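Local structure of enoyl-CoA hydratase/isomerase family protein (Mycobacterium tuberculosis, 4FN7) at residues L85-M98 with A106-R118. The protein probably hydrates the double bond of enoyl-CoA thioesters in lipid metabolism, as a member of the enoyl-CoA hydratase/isomerase (crotonase) family. Sequence-based numbering, arbitrary orientation. Where two conformers were deposited one is given.
Sequences LAYRLLSYPKPVVM and AMGAFLLSCGDHR
Two neighbouring helix-to-strand units of the crotonase fold meet here, with Met98 and Cys114 filling the space between them. Strands 96-100 and 117-120 run parallel in the central sheet, and the end of helix 73-90 (residues 85-90) and helix 107-112 lie nearly parallel at 18°. In the sheet, Met98 N donates to His117 O at 2.9 Å. Val97 and His117 put their side chains on one face, Met98 and Arg118 on the other. Met98 turns back toward the C-terminal end of helix 107-112 because its chain bends at CB-CG (chi2 -68°). Its CE then sits 3.3 Å from Leu111 O, while its CB meets Leu112 CD1. Gly115 CA lies 3.7 Å from Met98 CG. Between the helices, Cys114 SG rests on Ala86 CB at 3.4 Å, and Leu90 CG borders the same sulfur. Leu89 CD1 and Leu111 CD1 are tightly packed at 3.5 Å. A water lies within hydrogen-bonding distance of both Leu89 O (2.8 Å) and Cys114 O (2.9 Å), between the last turn of helix 73-90 and the turn after helix 107-112. Asp116 holds the start of strand 96-100 and also forms salt bridges with Arg211 and Lys207 of helix 200-223. Gln156 of a second subunit bonds to Asp116 O, which places the start of strand 117-120 at the subunit interface. Val96 N reaches the anti lone pair of Asp116 OD2 at 2.8 Å, with an N-H...O angle of 153°.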
loop_
_atom_site.group_PDB
_atom_site.type_symbol
_atom_site.label_atom_id
_atom_site.label_comp_id
_atom_site.label_asym_id
_atom_site.label_seq_id
_atom_site.Cartn_x
_atom_site.Cartn_y
_atom_site.Cartn_z
ATOM N N LEU A 85 -16.284 14.941 -10.900
ATOM C CA LEU A 85 -17.154 14.414 -9.856
ATOM C C LEU A 85 -16.337 13.650 -8.808
ATOM O O LEU A 85 -16.548 13.802 -7.604
ATOM C CB LEU A 85 -18.219 13.509 -10.476
ATOM C CG LEU A 85 -19.272 12.947 -9.535
ATOM C CD1 LEU A 85 -20.033 14.079 -8.858
ATOM C CD2 LEU A 85 -20.220 12.059 -10.317
ATOM N N ALA A 86 -15.393 12.832 -9.261
ATOM C CA ALA A 86 -14.514 12.130 -8.337
ATOM C C ALA A 86 -13.729 13.117 -7.471
ATOM O O ALA A 86 -13.629 12.947 -6.262
ATOM C CB ALA A 86 -13.562 11.204 -9.097
ATOM N N TYR A 87 -13.180 14.152 -8.098
ATOM C CA TYR A 87 -12.454 15.173 -7.357
ATOM C C TYR A 87 -13.370 15.823 -6.309
ATOM O O TYR A 87 -12.981 16.015 -5.153
ATOM C CB TYR A 87 -11.897 16.229 -8.316
ATOM C CG TYR A 87 -10.986 17.234 -7.656
ATOM C CD1 TYR A 87 -9.606 17.137 -7.779
ATOM C CD2 TYR A 87 -11.507 18.285 -6.902
ATOM C CE1 TYR A 87 -8.764 18.062 -7.173
ATOM C CE2 TYR A 87 -10.676 19.209 -6.294
ATOM C CZ TYR A 87 -9.308 19.095 -6.429
ATOM O OH TYR A 87 -8.494 20.017 -5.813
ATOM N N ARG A 88 -14.588 16.156 -6.723
ATOM C CA ARG A 88 -15.560 16.792 -5.834
ATOM C C ARG A 88 -15.845 15.929 -4.611
ATOM O O ARG A 88 -15.897 16.424 -3.484
ATOM C CB ARG A 88 -16.862 17.079 -6.582
ATOM C CG ARG A 88 -17.853 17.885 -5.769
ATOM C CD ARG A 88 -19.116 18.174 -6.550
ATOM N NE ARG A 88 -19.994 19.033 -5.756
ATOM C CZ ARG A 88 -21.215 19.411 -6.114
ATOM N NH1 ARG A 88 -21.742 19.003 -7.258
ATOM N NH2 ARG A 88 -21.911 20.196 -5.306
ATOM N N LEU A 89 -16.010 14.629 -4.822
ATOM C CA LEU A 89 -16.325 13.738 -3.717
ATOM C C LEU A 89 -15.124 13.438 -2.823
ATOM O O LEU A 89 -15.267 13.365 -1.608
ATOM C CB LEU A 89 -16.968 12.450 -4.230
ATOM C CG LEU A 89 -18.402 12.673 -4.727
ATOM C CD1 LEU A 89 -18.888 11.475 -5.524
ATOM C CD2 LEU A 89 -19.351 12.972 -3.563
ATOM N N LEU A 90 -13.945 13.254 -3.416
ATOM C CA LEU A 90 -12.738 13.001 -2.632
ATOM C C LEU A 90 -12.374 14.197 -1.761
ATOM O O LEU A 90 -11.728 14.040 -0.729
ATOM C CB LEU A 90 -11.563 12.660 -3.548
ATOM C CG LEU A 90 -11.489 11.205 -4.031
ATOM C CD1 LEU A 90 -10.466 11.057 -5.154
ATOM C CD2 LEU A 90 -11.182 10.240 -2.895
ATOM N N SER A 91 -12.789 15.391 -2.183
ATOM C CA SER A 91 -12.476 16.589 -1.415
ATOM C C SER A 91 -13.669 17.070 -0.590
ATOM O O SER A 91 -13.599 18.108 0.071
ATOM C CB SER A 91 -11.979 17.700 -2.340
ATOM O OG SER A 91 -12.980 18.071 -3.265
ATOM N N TYR A 92 -14.749 16.300 -0.606
ATOM C CA TYR A 92 -15.993 16.722 0.032
ATOM C C TYR A 92 -15.800 16.959 1.530
ATOM O O TYR A 92 -15.195 16.141 2.207
ATOM C CB TYR A 92 -17.100 15.693 -0.231
ATOM C CG TYR A 92 -18.473 16.291 -0.083
ATOM C CD1 TYR A 92 -18.953 17.197 -1.021
ATOM C CD2 TYR A 92 -19.277 15.988 1.007
ATOM C CE1 TYR A 92 -20.199 17.778 -0.882
ATOM C CE2 TYR A 92 -20.527 16.563 1.149
ATOM C CZ TYR A 92 -20.978 17.455 0.203
ATOM O OH TYR A 92 -22.218 18.033 0.359
ATOM N N PRO A 93 -16.320 18.086 2.052
ATOM C CA PRO A 93 -16.020 18.420 3.452
ATOM C C PRO A 93 -16.797 17.607 4.494
ATOM O O PRO A 93 -16.561 17.792 5.688
ATOM C CB PRO A 93 -16.381 19.909 3.546
ATOM C CG PRO A 93 -17.366 20.119 2.480
ATOM C CD PRO A 93 -17.016 19.182 1.357
ATOM N N LYS A 94 -17.706 16.739 4.057
ATOM C CA LYS A 94 -18.440 15.869 4.964
ATOM C C LYS A 94 -18.093 14.425 4.647
ATOM O O LYS A 94 -17.713 14.115 3.511
ATOM C CB LYS A 94 -19.947 16.053 4.781
ATOM C CG LYS A 94 -20.399 17.495 4.674
ATOM C CD LYS A 94 -20.201 18.272 5.974
ATOM C CE LYS A 94 -20.597 19.735 5.813
ATOM N NZ LYS A 94 -22.014 19.882 5.388
ATOM N N PRO A 95 -18.237 13.526 5.632
ATOM C CA PRO A 95 -17.992 12.119 5.308
ATOM C C PRO A 95 -18.923 11.628 4.198
ATOM O O PRO A 95 -20.105 11.998 4.154
ATOM C CB PRO A 95 -18.300 11.401 6.620
ATOM C CG PRO A 95 -18.016 12.426 7.680
ATOM C CD PRO A 95 -18.477 13.731 7.072
ATOM N N VAL A 96 -18.380 10.798 3.309
ATOM C CA VAL A 96 -19.113 10.248 2.182
ATOM C C VAL A 96 -19.062 8.731 2.294
ATOM O O VAL A 96 -17.976 8.132 2.329
ATOM C CB VAL A 96 -18.470 10.668 0.842
ATOM C CG1 VAL A 96 -19.195 10.008 -0.334
ATOM C CG2 VAL A 96 -18.459 12.190 0.705
ATOM N N VAL A 97 -20.231 8.110 2.359
ATOM C CA VAL A 97 -20.309 6.659 2.468
ATOM C C VAL A 97 -20.974 6.086 1.236
ATOM O O VAL A 97 -22.061 6.508 0.860
ATOM C CB VAL A 97 -21.090 6.217 3.727
ATOM C CG1 VAL A 97 -21.080 4.699 3.857
ATOM C CG2 VAL A 97 -20.489 6.856 4.967
ATOM N N MET A 98 -20.305 5.123 0.604
ATOM C CA MET A 98 -20.838 4.487 -0.588
ATOM C C MET A 98 -21.554 3.201 -0.226
ATOM O O MET A 98 -20.987 2.341 0.444
ATOM C CB MET A 98 -19.714 4.172 -1.576
ATOM C CG MET A 98 -18.931 5.376 -2.028
ATOM S SD MET A 98 -19.934 6.455 -3.052
ATOM C CE MET A 98 -18.749 7.757 -3.416
ATOM N N ALA A 106 -15.388 0.044 -13.989
ATOM C CA ALA A 106 -14.780 1.198 -14.647
ATOM C C ALA A 106 -15.104 2.476 -13.867
ATOM O O ALA A 106 -14.807 2.549 -12.678
ATOM C CB ALA A 106 -15.226 1.275 -16.111
ATOM N N MET A 107 -15.706 3.479 -14.502
ATOM C CA MET A 107 -16.028 4.708 -13.765
ATOM C C MET A 107 -16.895 4.439 -12.525
ATOM O O MET A 107 -16.855 5.210 -11.567
ATOM C CB MET A 107 -16.697 5.751 -14.669
ATOM C CG MET A 107 -16.918 7.117 -14.003
ATOM S SD MET A 107 -15.400 8.020 -13.581
ATOM C CE MET A 107 -15.780 8.559 -11.914
ATOM N N GLY A 108 -17.689 3.373 -12.549
ATOM C CA GLY A 108 -18.418 2.965 -11.362
ATOM C C GLY A 108 -17.480 2.598 -10.221
ATOM O O GLY A 108 -17.719 2.966 -9.069
ATOM N N ALA A 109 -16.417 1.858 -10.525
ATOM C CA ALA A 109 -15.414 1.536 -9.513
ATOM C C ALA A 109 -14.647 2.782 -9.074
ATOM O O ALA A 109 -14.287 2.907 -7.905
ATOM C CB ALA A 109 -14.444 0.479 -10.028
ATOM N N PHE A 110 -14.393 3.702 -10.001
ATOM C CA PHE A 110 -13.673 4.927 -9.648
ATOM C C PHE A 110 -14.531 5.793 -8.727
ATOM O O PHE A 110 -14.036 6.333 -7.743
ATOM C CB PHE A 110 -13.244 5.713 -10.895
ATOM C CG PHE A 110 -12.539 4.872 -11.930
ATOM C CD1 PHE A 110 -11.794 3.762 -11.559
ATOM C CD2 PHE A 110 -12.647 5.182 -13.274
ATOM C CE1 PHE A 110 -11.166 2.970 -12.522
ATOM C CE2 PHE A 110 -12.027 4.395 -14.242
ATOM C CZ PHE A 110 -11.286 3.290 -13.860
ATOM N N LEU A 111 -15.816 5.914 -9.044
ATOM C CA LEU A 111 -16.741 6.633 -8.171
ATOM C C LEU A 111 -16.784 5.991 -6.782
ATOM O O LEU A 111 -16.704 6.676 -5.750
ATOM C CB LEU A 111 -18.134 6.643 -8.800
ATOM C CG LEU A 111 -19.248 7.280 -7.973
ATOM C CD1 LEU A 111 -18.927 8.726 -7.689
ATOM C CD2 LEU A 111 -20.581 7.168 -8.693
ATOM N N LEU A 112 -16.927 4.673 -6.745
ATOM C CA LEU A 112 -16.971 3.947 -5.482
ATOM C C LEU A 112 -15.746 4.296 -4.628
ATOM O O LEU A 112 -15.843 4.479 -3.411
ATOM C CB LEU A 112 -17.009 2.440 -5.753
ATOM C CG LEU A 112 -17.032 1.506 -4.543
ATOM C CD1 LEU A 112 -18.303 1.699 -3.746
ATOM C CD2 LEU A 112 -16.888 0.058 -4.996
ATOM N N SER A 113 -14.599 4.416 -5.289
ATOM C CA SER A 113 -13.313 4.643 -4.641
ATOM C C SER A 113 -13.152 6.064 -4.103
ATOM O O SER A 113 -12.114 6.393 -3.537
ATOM C CB SER A 113 -12.173 4.330 -5.623
ATOM O OG SER A 113 -12.234 2.986 -6.082
ATOM N N CYS A 114 -14.168 6.899 -4.289
ATOM C CA CYS A 114 -14.154 8.250 -3.727
ATOM C C CYS A 114 -14.798 8.340 -2.345
ATOM O O CYS A 114 -14.737 9.387 -1.707
ATOM C CB CYS A 114 -14.854 9.227 -4.665
ATOM S SG CYS A 114 -14.054 9.373 -6.260
ATOM N N GLY A 115 -15.435 7.268 -1.877
ATOM C CA GLY A 115 -16.081 7.309 -0.574
ATOM C C GLY A 115 -15.092 7.169 0.564
ATOM O O GLY A 115 -14.109 6.436 0.469
ATOM N N ASP A 116 -15.348 7.866 1.666
ATOM C CA ASP A 116 -14.537 7.678 2.860
ATOM C C ASP A 116 -14.688 6.259 3.401
ATOM O O ASP A 116 -13.744 5.694 3.958
ATOM C CB ASP A 116 -14.917 8.690 3.937
ATOM C CG ASP A 116 -14.651 10.103 3.508
ATOM O OD1 ASP A 116 -13.464 10.475 3.400
ATOM O OD2 ASP A 116 -15.626 10.851 3.292
ATOM N N HIS A 117 -15.885 5.707 3.246
ATOM C CA HIS A 117 -16.197 4.353 3.688
ATOM C C HIS A 117 -17.082 3.722 2.628
ATOM O O HIS A 117 -18.019 4.358 2.138
ATOM C CB HIS A 117 -16.930 4.386 5.037
ATOM C CG HIS A 117 -17.148 3.034 5.642
ATOM N ND1 HIS A 117 -16.111 2.233 6.070
ATOM C CD2 HIS A 117 -18.286 2.344 5.894
ATOM C CE1 HIS A 117 -16.602 1.106 6.556
ATOM N NE2 HIS A 117 -17.920 1.146 6.458
ATOM N N ARG A 118 -16.789 2.470 2.286
ATOM C CA ARG A 118 -17.428 1.795 1.159
ATOM C C ARG A 118 -17.933 0.425 1.590
ATOM O O ARG A 118 -17.150 -0.414 2.032
ATOM C CB ARG A 118 -16.418 1.646 0.019
ATOM C CG ARG A 118 -15.839 2.976 -0.452
ATOM C CD ARG A 118 -14.502 2.777 -1.164
ATOM N NE ARG A 118 -13.499 2.248 -0.249
ATOM C CZ ARG A 118 -12.285 1.857 -0.612
ATOM N NH1 ARG A 118 -11.921 1.907 -1.891
ATOM N NH2 ARG A 118 -11.439 1.396 0.298
HETATM O O HOH W 1 -14.654 11.505 0.325
#